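Long-range contacts in Amuc_1102 (Akkermansia muciniphila, PDB 7DSZ), which is of unknown function but adopts an immunoglobulin-like fold related to archaeal type IV pilus proteins, so it may belong to a pilus-like assembly: residues Gly69-Leu74 with Asn102-Gly106; Thr109-Tyr114 with Asp191-Glu195; Lys93-Glu97 with Leu177-Glu182. All coordinates share one frame. Numbering follows the deposited sequence.

Contact 1: Gly69-Leu74 with Asn102-Gly106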
loop_
_atom_site.group_PDB
_atom_site.type_symbol
_atom_site.label_atom_id
_atom_site.label_comp_id
_atom_site.label_asym_id
_atom_site.label_seq_id
_atom_site.Cartn_x
_atom_site.Cartn_y
_atom_site.Cartn_z
ATOM N N GLY C 69 -15.378 6.180 -24.027
ATOM C CA GLY C 69 -14.367 7.217 -24.023
ATOM C C GLY C 69 -13.078 6.828 -23.336
ATOM O O GLY C 69 -12.189 7.683 -23.190
ATOM N N TYR C 70 -12.952 5.568 -22.924
ATOM C CA TYR C 70 -11.810 5.082 -22.158
ATOM C C TYR C 70 -11.408 3.705 -22.655
ATOM O O TYR C 70 -12.234 2.950 -23.176
ATOM C CB TYR C 70 -12.144 4.932 -20.672
ATOM C CG TYR C 70 -12.330 6.186 -19.877
ATOM C CD1 TYR C 70 -13.509 6.927 -19.951
ATOM C CD2 TYR C 70 -11.342 6.602 -19.003
ATOM C CE1 TYR C 70 -13.677 8.071 -19.171
ATOM C CE2 TYR C 70 -11.491 7.739 -18.236
ATOM C CZ TYR C 70 -12.663 8.468 -18.321
ATOM O OH TYR C 70 -12.788 9.604 -17.544
ATOM N N ILE C 71 -10.137 3.359 -22.449
ATOM C CA ILE C 71 -9.675 1.990 -22.638
ATOM C C ILE C 71 -9.397 1.377 -21.269
ATOM O O ILE C 71 -9.176 2.078 -20.272
ATOM C CB ILE C 71 -8.432 1.880 -23.548
ATOM C CG1 ILE C 71 -7.230 2.612 -22.937
ATOM C CG2 ILE C 71 -8.746 2.407 -24.965
ATOM C CD1 ILE C 71 -5.920 2.462 -23.750
ATOM N N ASP C 72 -9.399 0.040 -21.236
ATOM C CA ASP C 72 -9.256 -0.697 -19.980
ATOM C C ASP C 72 -7.961 -0.359 -19.258
ATOM O O ASP C 72 -7.964 -0.120 -18.044
ATOM C CB ASP C 72 -9.294 -2.200 -20.240
ATOM C CG ASP C 72 -10.685 -2.719 -20.470
ATOM O OD1 ASP C 72 -11.643 -2.160 -19.893
ATOM O OD2 ASP C 72 -10.800 -3.709 -21.220
ATOM N N ALA C 73 -6.831 -0.411 -19.971
ATOM C CA ALA C 73 -5.523 -0.309 -19.322
ATOM C C ALA C 73 -4.444 -0.038 -20.356
ATOM O O ALA C 73 -4.611 -0.316 -21.541
ATOM C CB ALA C 73 -5.164 -1.581 -18.547
ATOM N N LEU C 74 -3.319 0.493 -19.869
ATOM C CA LEU C 74 -2.072 0.627 -20.610
ATOM C C LEU C 74 -0.956 0.301 -19.641
ATOM O O LEU C 74 -0.991 0.748 -18.488
ATOM C CB LEU C 74 -1.840 2.054 -21.124
ATOM C CG LEU C 74 -2.580 2.599 -22.321
ATOM C CD1 LEU C 74 -2.134 4.033 -22.534
ATOM C CD2 LEU C 74 -2.240 1.715 -23.542
ATOM N N ASN C 102 -8.451 2.571 -16.794
ATOM C CA ASN C 102 -9.387 3.614 -17.212
ATOM C C ASN C 102 -8.636 4.792 -17.827
ATOM O O ASN C 102 -8.643 5.902 -17.302
ATOM C CB ASN C 102 -10.240 4.113 -16.035
ATOM C CG ASN C 102 -11.084 3.036 -15.412
ATOM O OD1 ASN C 102 -11.538 2.100 -16.074
ATOM N ND2 ASN C 102 -11.290 3.154 -14.101
ATOM N N VAL C 103 -7.953 4.536 -18.933
ATOM C CA VAL C 103 -7.148 5.556 -19.590
ATOM C C VAL C 103 -8.055 6.271 -20.587
ATOM O O VAL C 103 -8.617 5.606 -21.481
ATOM C CB VAL C 103 -5.912 4.956 -20.271
ATOM C CG1 VAL C 103 -5.064 6.065 -20.869
ATOM C CG2 VAL C 103 -5.080 4.177 -19.240
ATOM N N PRO C 104 -8.280 7.573 -20.433
ATOM C CA PRO C 104 -9.190 8.282 -21.335
ATOM C C PRO C 104 -8.568 8.401 -22.712
ATOM O O PRO C 104 -7.345 8.433 -22.858
ATOM C CB PRO C 104 -9.343 9.656 -20.673
ATOM C CG PRO C 104 -8.053 9.873 -19.984
ATOM C CD PRO C 104 -7.624 8.488 -19.480
ATOM N N VAL C 105 -9.428 8.442 -23.723
ATOM C CA VAL C 105 -9.014 8.600 -25.115
ATOM C C VAL C 105 -9.215 10.057 -25.513
ATOM O O VAL C 105 -10.208 10.689 -25.123
ATOM C CB VAL C 105 -9.809 7.647 -26.034
ATOM C CG1 VAL C 105 -9.416 7.837 -27.482
ATOM C CG2 VAL C 105 -9.592 6.192 -25.621
ATOM N N GLY C 106 -8.257 10.614 -26.254
ATOM C CA GLY C 106 -8.387 11.976 -26.737
ATOM C C GLY C 106 -8.085 13.055 -25.722
ATOM O O GLY C 106 -8.505 14.200 -25.907
HETATM O O HOH W 1 -10.458 -0.359 -16.023
#
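The two segments meet as antiparallel strands at the open end of the beta hairpin built from strands 70-83 and 91-104. Ile71 and Val103 form a hydrogen-bonded pair, with Ile71 N to Val103 O at 2.9 Å and Val103 N to Ile71 O at 3.1 Å; Tyr70 and Pro104 form the non-hydrogen-bonded pair beside it, where proline, lacking an N-H, costs no bond. Val105 N to Gly69 O (2.9 Å) and Asn102 N to Asp72 O (3.0 Å) extend the ladder both ways. Gly69, at phi 82°, takes a conformation in which a CB would strike the preceding carbonyl. Both chains turn corners, at Asp72 and Asn102, beyond which they belong to another sheet or face.

On one face the Tyr70 ring receives Pro104 in an off-centre CH-pi contact, Pro104 CB lying 4.2 Å from the ring centroid. On the other, Ile71 CG1 packs 3.8 Å from Val103 CB. From beyond the corner, Leu74 CD1 comes within 3.9 Å of Val103 CG1. Phe58 and Val60 of strand 50-63 cover Val103 and Leu74.

The corner residues are polar. Asp72 bonds Thr12 and pairs with Arg122 of the second subunit, while Asn102 reaches Ser119 of that subunit. Aliphatic groups thus fill the interior, while the polar corners bind both the chain's own N-terminal segment and the second subunit.

Contact 2: Thr109-Tyr114 with Asp191-Glu195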
loop_
_atom_site.group_PDB
_atom_site.type_symbol
_atom_site.label_atom_id
_atom_site.label_comp_id
_atom_site.label_asym_id
_atom_site.label_seq_id
_atom_site.Cartn_x
_atom_site.Cartn_y
_atom_site.Cartn_z
ATOM N N THR C 109 -2.714 13.634 -20.796
ATOM C CA THR C 109 -2.543 13.179 -19.424
ATOM C C THR C 109 -1.059 12.880 -19.220
ATOM O O THR C 109 -0.217 13.266 -20.038
ATOM C CB THR C 109 -3.480 11.992 -19.142
ATOM O OG1 THR C 109 -3.377 11.599 -17.767
ATOM C CG2 THR C 109 -3.163 10.810 -20.051
ATOM N N TYR C 110 -0.722 12.250 -18.094
ATOM C CA TYR C 110 0.671 12.037 -17.728
ATOM C C TYR C 110 0.856 10.657 -17.122
ATOM O O TYR C 110 -0.041 10.128 -16.464
ATOM C CB TYR C 110 1.161 13.046 -16.683
ATOM C CG TYR C 110 1.824 14.282 -17.233
ATOM C CD1 TYR C 110 3.204 14.317 -17.434
ATOM C CD2 TYR C 110 1.078 15.429 -17.507
ATOM C CE1 TYR C 110 3.829 15.459 -17.929
ATOM C CE2 TYR C 110 1.695 16.577 -18.008
ATOM C CZ TYR C 110 3.068 16.583 -18.198
ATOM O OH TYR C 110 3.704 17.714 -18.665
ATOM N N ALA C 111 2.054 10.105 -17.315
ATOM C CA ALA C 111 2.536 8.952 -16.558
ATOM C C ALA C 111 3.757 9.377 -15.740
ATOM O O ALA C 111 4.422 10.369 -16.056
ATOM C CB ALA C 111 2.881 7.782 -17.488
ATOM N N SER C 112 4.060 8.634 -14.674
ATOM C CA SER C 112 5.184 9.046 -13.841
ATOM C C SER C 112 5.770 7.859 -13.079
ATOM O O SER C 112 5.125 6.820 -12.904
ATOM C CB SER C 112 4.773 10.150 -12.849
ATOM O OG SER C 112 3.784 9.686 -11.933
ATOM N N VAL C 113 7.026 8.032 -12.660
ATOM C CA VAL C 113 7.686 7.132 -11.712
ATOM C C VAL C 113 8.630 7.973 -10.879
ATOM O O VAL C 113 8.972 9.102 -11.238
ATOM C CB VAL C 113 8.484 5.971 -12.358
ATOM C CG1 VAL C 113 7.555 4.871 -12.796
ATOM C CG2 VAL C 113 9.358 6.488 -13.494
ATOM N N TYR C 114 9.047 7.427 -9.730
ATOM C CA TYR C 114 9.732 8.230 -8.725
ATOM C C TYR C 114 10.930 7.493 -8.144
ATOM O O TYR C 114 10.928 6.268 -8.030
ATOM C CB TYR C 114 8.789 8.602 -7.553
ATOM C CG TYR C 114 7.509 9.274 -8.036
ATOM C CD1 TYR C 114 6.504 8.534 -8.648
ATOM C CD2 TYR C 114 7.330 10.651 -7.902
ATOM C CE1 TYR C 114 5.364 9.136 -9.131
ATOM C CE2 TYR C 114 6.166 11.273 -8.368
ATOM C CZ TYR C 114 5.188 10.499 -8.986
ATOM O OH TYR C 114 4.021 11.091 -9.468
ATOM N N ASP C 191 -5.866 14.412 -10.555
ATOM C CA ASP C 191 -6.402 14.466 -11.916
ATOM C C ASP C 191 -5.344 14.499 -13.010
ATOM O O ASP C 191 -5.710 14.469 -14.193
ATOM C CB ASP C 191 -7.294 15.692 -12.073
ATOM C CG ASP C 191 -8.619 15.504 -11.404
ATOM O OD1 ASP C 191 -8.925 14.328 -11.102
ATOM O OD2 ASP C 191 -9.337 16.500 -11.179
ATOM N N ARG C 192 -4.060 14.606 -12.661
ATOM C CA ARG C 192 -3.015 14.746 -13.671
ATOM C C ARG C 192 -2.681 13.423 -14.353
ATOM O O ARG C 192 -2.151 13.428 -15.476
ATOM C CB ARG C 192 -1.765 15.356 -13.013
ATOM C CG ARG C 192 -0.510 15.448 -13.897
ATOM C CD ARG C 192 0.601 16.174 -13.128
ATOM N NE ARG C 192 1.894 16.167 -13.807
ATOM C CZ ARG C 192 2.326 17.169 -14.566
ATOM N NH1 ARG C 192 1.552 18.244 -14.742
ATOM N NH2 ARG C 192 3.521 17.110 -15.146
ATOM N N TYR C 193 -2.986 12.299 -13.711
ATOM C CA TYR C 193 -2.576 10.974 -14.144
ATOM C C TYR C 193 -3.769 10.033 -14.111
ATOM O O TYR C 193 -4.708 10.238 -13.334
ATOM C CB TYR C 193 -1.500 10.399 -13.211
ATOM C CG TYR C 193 -0.404 11.348 -12.780
ATOM C CD1 TYR C 193 -0.564 12.159 -11.658
ATOM C CD2 TYR C 193 0.810 11.394 -13.467
ATOM C CE1 TYR C 193 0.454 13.002 -11.247
ATOM C CE2 TYR C 193 1.831 12.249 -13.062
ATOM C CZ TYR C 193 1.637 13.032 -11.943
ATOM O OH TYR C 193 2.611 13.892 -11.496
ATOM N N PRO C 194 -3.741 8.957 -14.887
ATOM C CA PRO C 194 -4.777 7.932 -14.720
ATOM C C PRO C 194 -4.606 7.181 -13.405
ATOM O O PRO C 194 -3.578 7.254 -12.721
ATOM C CB PRO C 194 -4.570 6.993 -15.918
ATOM C CG PRO C 194 -3.556 7.686 -16.820
ATOM C CD PRO C 194 -2.756 8.573 -15.915
ATOM N N GLU C 195 -5.656 6.437 -13.062
ATOM C CA GLU C 195 -5.621 5.525 -11.924
ATOM C C GLU C 195 -4.577 4.433 -12.142
ATOM O O GLU C 195 -4.397 3.942 -13.258
ATOM C CB GLU C 195 -7.010 4.898 -11.744
ATOM C CG GLU C 195 -7.132 3.886 -10.615
ATOM C CD GLU C 195 -8.535 3.284 -10.521
ATOM O OE1 GLU C 195 -9.433 3.727 -11.268
ATOM O OE2 GLU C 195 -8.727 2.388 -9.679
HETATM O O HOH W 2 -5.261 13.771 -16.699
HETATM O O HOH W 3 3.430 13.627 -8.865
#
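Arg192 reaches strand 109-115 through a side chain extended through chi1 to chi3 (all t), with chi4 near 96° turning its guanidinium flat onto the ring of Tyr110. The planes are 19° apart, and Arg192 CZ sits 3.6 Å from the ring centroid, directly over the face: a stacked cation-pi pair. The charge has a second partner, since Arg192 NE forms a salt bridge with Glu55 on the adjacent strand 50-63.

Tyr193, in the m rotamer, carries its ring obliquely across the strand, over Tyr110 CB and toward Ser112. Its edge meets the Tyr110 backbone oxygen, Tyr193 CD2 to Tyr110 O being 3.4 Å, and Tyr193 CD2 packs on Tyr110 CB at 3.6 Å. Its hydroxyl bonds Glu55 and, through a water, Tyr114 OH. Tyr114 (m) and Ser112 (p) point their hydroxyls at each other, Ser112 OG to Tyr114 OH being 2.8 Å. The Pro194 ring packs by CD against Tyr110 O (3.2 Å) and lies against Tyr100. A second water joins Thr109 OG1 to Asp191 O.

The irregular C-terminal chain is thus held on the strand by aromatic surface, a stacked cation and water bridges, with Glu55 as the shared acidic partner of Arg192 and Tyr193.

Contact 3: Lys93-Glu97 with Leu177-Glu182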
loop_
_atom_site.group_PDB
_atom_site.type_symbol
_atom_site.label_atom_id
_atom_site.label_comp_id
_atom_site.label_asym_id
_atom_site.label_seq_id
_atom_site.Cartn_x
_atom_site.Cartn_y
_atom_site.Cartn_z
ATOM N N LYS C 93 20.741 -0.233 -14.170
ATOM C CA LYS C 93 19.498 -0.107 -14.923
ATOM C C LYS C 93 18.337 -0.335 -13.965
ATOM O O LYS C 93 18.203 -1.420 -13.390
ATOM C CB LYS C 93 19.451 -1.092 -16.088
ATOM C CG LYS C 93 18.181 -0.983 -16.922
ATOM C CD LYS C 93 18.314 -1.679 -18.270
ATOM C CE LYS C 93 18.583 -3.169 -18.098
ATOM N NZ LYS C 93 18.734 -3.865 -19.417
ATOM N N LEU C 94 17.522 0.701 -13.781
ATOM C CA LEU C 94 16.365 0.665 -12.899
ATOM C C LEU C 94 15.110 0.498 -13.745
ATOM O O LEU C 94 14.955 1.173 -14.767
ATOM C CB LEU C 94 16.272 1.951 -12.078
ATOM C CG LEU C 94 17.584 2.435 -11.463
ATOM C CD1 LEU C 94 17.298 3.673 -10.617
ATOM C CD2 LEU C 94 18.262 1.326 -10.639
ATOM N N TYR C 95 14.226 -0.396 -13.325
ATOM C CA TYR C 95 13.061 -0.756 -14.123
ATOM C C TYR C 95 11.794 -0.667 -13.293
ATOM O O TYR C 95 11.785 -1.046 -12.117
ATOM C CB TYR C 95 13.207 -2.170 -14.655
ATOM C CG TYR C 95 11.974 -2.759 -15.319
ATOM C CD1 TYR C 95 11.662 -2.444 -16.642
ATOM C CD2 TYR C 95 11.164 -3.672 -14.654
ATOM C CE1 TYR C 95 10.562 -3.010 -17.280
ATOM C CE2 TYR C 95 10.054 -4.240 -15.283
ATOM C CZ TYR C 95 9.762 -3.888 -16.592
ATOM O OH TYR C 95 8.684 -4.449 -17.223
ATOM N N LYS C 96 10.712 -0.203 -13.918
ATOM C CA LYS C 96 9.422 -0.207 -13.243
ATOM C C LYS C 96 8.301 -0.374 -14.258
ATOM O O LYS C 96 8.303 0.299 -15.292
ATOM C CB LYS C 96 9.225 1.091 -12.457
ATOM C CG LYS C 96 7.923 1.140 -11.680
ATOM C CD LYS C 96 7.944 0.157 -10.515
ATOM C CE LYS C 96 6.859 0.503 -9.497
ATOM N NZ LYS C 96 6.987 -0.347 -8.257
ATOM N N GLU C 97 7.352 -1.257 -13.948
ATOM C CA GLU C 97 6.090 -1.380 -14.672
ATOM C C GLU C 97 4.994 -0.664 -13.899
ATOM O O GLU C 97 4.818 -0.910 -12.699
ATOM C CB GLU C 97 5.679 -2.840 -14.842
ATOM C CG GLU C 97 6.189 -3.505 -16.070
ATOM C CD GLU C 97 5.806 -4.980 -16.128
ATOM O OE1 GLU C 97 6.722 -5.843 -16.099
ATOM O OE2 GLU C 97 4.586 -5.262 -16.185
ATOM N N LEU C 177 12.466 2.055 -8.158
ATOM C CA LEU C 177 11.552 2.983 -8.801
ATOM C C LEU C 177 10.162 2.750 -8.248
ATOM O O LEU C 177 9.727 1.605 -8.112
ATOM C CB LEU C 177 11.546 2.750 -10.304
ATOM C CG LEU C 177 12.679 3.406 -11.074
ATOM C CD1 LEU C 177 12.606 2.952 -12.532
ATOM C CD2 LEU C 177 12.539 4.917 -10.938
ATOM N N LEU C 178 9.460 3.834 -7.933
ATOM C CA LEU C 178 8.176 3.736 -7.268
ATOM C C LEU C 178 7.092 4.323 -8.159
ATOM O O LEU C 178 7.336 5.280 -8.893
ATOM C CB LEU C 178 8.205 4.490 -5.960
ATOM C CG LEU C 178 9.325 4.014 -5.023
ATOM C CD1 LEU C 178 9.502 5.011 -3.881
ATOM C CD2 LEU C 178 8.938 2.665 -4.475
ATOM N N ASN C 179 5.903 3.740 -8.091
ATOM C CA ASN C 179 4.776 4.404 -8.737
ATOM C C ASN C 179 4.196 5.428 -7.762
ATOM O O ASN C 179 4.558 5.487 -6.580
ATOM C CB ASN C 179 3.748 3.374 -9.270
ATOM C CG ASN C 179 2.866 2.733 -8.171
ATOM O OD1 ASN C 179 2.441 3.377 -7.232
ATOM N ND2 ASN C 179 2.563 1.447 -8.342
ATOM N N LYS C 180 3.303 6.278 -8.285
ATOM C CA LYS C 180 2.824 7.414 -7.513
ATOM C C LYS C 180 2.133 6.983 -6.228
ATOM O O LYS C 180 2.259 7.656 -5.196
ATOM C CB LYS C 180 1.879 8.257 -8.393
ATOM C CG LYS C 180 1.284 9.460 -7.700
ATOM C CD LYS C 180 0.636 10.382 -8.757
ATOM C CE LYS C 180 -0.026 11.603 -8.122
ATOM N NZ LYS C 180 -1.313 11.240 -7.466
ATOM N N ASP C 181 1.391 5.861 -6.266
ATOM C CA ASP C 181 0.691 5.384 -5.078
ATOM C C ASP C 181 1.627 4.755 -4.067
ATOM O O ASP C 181 1.186 4.439 -2.959
ATOM C CB ASP C 181 -0.413 4.387 -5.466
ATOM C CG ASP C 181 -1.611 5.082 -6.114
ATOM O OD1 ASP C 181 -1.795 6.296 -5.874
ATOM O OD2 ASP C 181 -2.367 4.428 -6.858
ATOM N N GLU C 182 2.898 4.584 -4.421
ATOM C CA GLU C 182 3.938 4.144 -3.502
ATOM C C GLU C 182 4.777 5.298 -2.956
ATOM O O GLU C 182 5.874 5.066 -2.427
ATOM C CB GLU C 182 4.834 3.130 -4.207
ATOM C CG GLU C 182 4.077 1.874 -4.645
ATOM C CD GLU C 182 4.917 0.934 -5.517
ATOM O OE1 GLU C 182 5.668 1.398 -6.409
ATOM O OE2 GLU C 182 4.811 -0.294 -5.314
HETATM O O HOH W 4 12.859 -0.527 -9.571
HETATM O O HOH W 5 10.109 -0.914 -7.548
HETATM O O HOH W 6 3.985 -1.857 -8.273
HETATM O O HOH W 7 3.298 -0.367 -10.537
#
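Within the immunoglobulin-like fold, residues 93-97 of strand 91-104 pack against the irregular chain 177-182 that leads toward strand 195-196. Lys96 is central: its NZ forms a salt bridge to Glu182 OE1 at 2.9 Å and a weak hydrogen bond to Leu177 O at 3.4 Å. A long, flexible lysine suits this place because its methylenes lie along the Leu177 backbone, Lys96 CD to Leu177 O being 3.3 Å, before the charge is paired. Glu182 OE1 also accepts from Asn179 N (2.9 Å), and Asn179 OD1 weakly receives Asp181 N and Glu182 N. The side chains of Lys180 and Asp181 find partners beyond the turn, among them Phe188 O and Ser186.

Waters bridge further polar atoms: Tyr95 O to Leu177 N, Glu97 O to Asn179 ND2, and Leu177 O to Lys96 NZ, the last alongside the weak direct bond. The apolar side belongs to Leu177, which also packs on Ile80 and Leu115; its CD1 lies 3.8 Å from Leu94 CB.

Overall arrangement
From the N terminus, contact 1 opens at Gly69 and closes at Gly106, at the open end of the hairpin of strands 70-83 and 91-104. Within that span contact 3 opens, at Lys93, on the same strand 91-104, but it closes only at Glu182, so contacts 1 and 3 cross. Contact 2 begins at Thr109, after contact 1 has closed, and ends at Glu195; it therefore follows contact 1 in series and crosses contact 3. Together contacts 2 and 3 bring the C-terminal chain against both sheets, meeting at Tyr114 O and Leu178 N, 2.8 Å apart in a probable hydrogen bond. Contacts 1 and 2 both face the second subunit, whereas contact 3 touches the third.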